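Side-chain contact in prophenoloxidase b (Marsupenaeus japonicus, PDB 3WKY), which probably oxidises phenols to quinones at a type 3 dicopper centre once its proenzyme form has been activated: residues K81-S84 with K85-E89. Sequence-based numbering, arbitrary orientation.
Sequences KDLS and KVFIE
L83 and F87, four residues apart on helix 74-89, lay their side chains across one another on the buried side of the helix, a worked example of how an amphipathic helix sorts its contacts by chemistry. The apolar contact is a CH-pi one: L83 CG stands over the F87 ring face, 4.2 Å from the centroid and 27° off the normal, while CD1 reaches the far end of the ring at CZ, 3.8 Å away. With L83 CG anti to its own nitrogen (chi1 -179°) and F87 CG anti to its own carbonyl carbon (chi1 -71°), the branched end of L83 is brought obliquely across the ring. One residue further on, I88 CD1 comes to 3.9 Å from S84 CB, a lighter apolar touch.

The backbone bonds that span four residues run from K85 N to K81 O, from F87 N to L83 O at 3.3 Å and from I88 N to S84 O at 2.7 Å. V86 N departs from this pattern, making a weak bond to L83 O, three residues back; that same oxygen lies over one face of the F87 ring. The buried S84 hydroxyl turns back to hydrogen-bond the carbonyl oxygen of V80.

Charge appears on the exposed side, where K85, bent at its last torsion, brings NZ 2.7 Å from OE2 of E89 on the syn side of the carboxylate, forming a salt bridge.

Around the apolar face, L96 and V99 of helix 93-103 and T119 of helix 109-122 also touch F87; an alanine here would probably leave L83 without its aromatic partner and open a gap between the three helices. The chemistry thus implies a division of labour within the all-alpha domain: L83 and F87 pack against neighbouring helices, while the K85–E89 salt bridge lies on the exposed side.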
loop_
_atom_site.group_PDB
_atom_site.type_symbol
_atom_site.label_atom_id
_atom_site.label_comp_id
_atom_site.label_asym_id
_atom_site.label_seq_id
_atom_site.Cartn_x
_atom_site.Cartn_y
_atom_site.Cartn_z
ATOM N N LYS A 81 -35.547 14.936 24.978
ATOM C CA LYS A 81 -36.928 14.493 24.840
ATOM C C LYS A 81 -37.594 14.380 26.217
ATOM O O LYS A 81 -38.755 14.766 26.392
ATOM C CB LYS A 81 -36.979 13.146 24.134
ATOM C CG LYS A 81 -38.384 12.657 23.811
ATOM C CD LYS A 81 -38.340 11.248 23.222
ATOM C CE LYS A 81 -39.707 10.844 22.697
ATOM N NZ LYS A 81 -39.687 9.468 22.152
ATOM N N ASP A 82 -36.854 13.858 27.191
ATOM C CA ASP A 82 -37.388 13.672 28.543
ATOM C C ASP A 82 -37.643 14.998 29.273
ATOM O O ASP A 82 -38.661 15.144 29.950
ATOM C CB ASP A 82 -36.476 12.768 29.382
ATOM C CG ASP A 82 -36.506 11.315 28.927
ATOM O OD1 ASP A 82 -37.335 10.979 28.054
ATOM O OD2 ASP A 82 -35.702 10.508 29.452
ATOM N N LEU A 83 -36.734 15.962 29.131
ATOM C CA LEU A 83 -36.920 17.293 29.718
ATOM C C LEU A 83 -38.046 18.067 29.040
ATOM O O LEU A 83 -38.899 18.659 29.710
ATOM C CB LEU A 83 -35.632 18.114 29.651
ATOM C CG LEU A 83 -35.693 19.518 30.258
ATOM C CD1 LEU A 83 -36.167 19.469 31.712
ATOM C CD2 LEU A 83 -34.345 20.228 30.156
ATOM N N SER A 84 -38.050 18.078 27.711
ATOM C CA SER A 84 -39.087 18.802 26.986
ATOM C C SER A 84 -40.467 18.230 27.301
ATOM O O SER A 84 -41.455 18.962 27.290
ATOM C CB SER A 84 -38.822 18.780 25.475
ATOM O OG SER A 84 -38.831 17.457 24.986
ATOM N N LYS A 85 -40.531 16.930 27.578
ATOM C CA LYS A 85 -41.802 16.279 27.892
ATOM C C LYS A 85 -42.479 16.963 29.078
ATOM O O LYS A 85 -43.683 17.221 29.057
ATOM C CB LYS A 85 -41.593 14.792 28.189
ATOM C CG LYS A 85 -42.844 14.081 28.725
ATOM C CD LYS A 85 -42.548 12.649 29.139
ATOM C CE LYS A 85 -43.714 12.037 29.909
ATOM N NZ LYS A 85 -44.938 11.919 29.075
ATOM N N VAL A 86 -41.691 17.271 30.104
ATOM C CA VAL A 86 -42.207 17.953 31.283
ATOM C C VAL A 86 -42.640 19.379 30.950
ATOM O O VAL A 86 -43.700 19.820 31.393
ATOM C CB VAL A 86 -41.174 17.951 32.436
ATOM C CG1 VAL A 86 -41.723 18.680 33.654
ATOM C CG2 VAL A 86 -40.794 16.526 32.795
ATOM N N PHE A 87 -41.830 20.086 30.158
ATOM C CA PHE A 87 -42.154 21.445 29.730
ATOM C C PHE A 87 -43.454 21.456 28.920
ATOM O O PHE A 87 -44.330 22.296 29.127
ATOM C CB PHE A 87 -41.049 22.018 28.834
ATOM C CG PHE A 87 -39.756 22.336 29.550
ATOM C CD1 PHE A 87 -39.673 22.334 30.936
ATOM C CD2 PHE A 87 -38.621 22.667 28.816
ATOM C CE1 PHE A 87 -38.469 22.639 31.578
ATOM C CE2 PHE A 87 -37.421 22.975 29.445
ATOM C CZ PHE A 87 -37.345 22.963 30.829
ATOM N N ILE A 88 -43.551 20.521 27.982
ATOM C CA ILE A 88 -44.668 20.456 27.048
ATOM C C ILE A 88 -45.968 20.105 27.771
ATOM O O ILE A 88 -47.036 20.630 27.436
ATOM C CB ILE A 88 -44.372 19.423 25.941
ATOM C CG1 ILE A 88 -43.303 19.976 24.991
ATOM C CG2 ILE A 88 -45.632 19.053 25.173
ATOM C CD1 ILE A 88 -42.541 18.892 24.219
ATOM N N GLU A 89 -45.868 19.232 28.768
ATOM C CA GLU A 89 -47.052 18.739 29.471
ATOM C C GLU A 89 -47.464 19.613 30.662
ATOM O O GLU A 89 -48.445 19.316 31.339
ATOM C CB GLU A 89 -46.853 17.282 29.900
ATOM C CG GLU A 89 -46.774 16.297 28.735
ATOM C CD GLU A 89 -46.546 14.861 29.185
ATOM O OE1 GLU A 89 -46.328 14.637 30.395
ATOM O OE2 GLU A 89 -46.579 13.953 28.327
#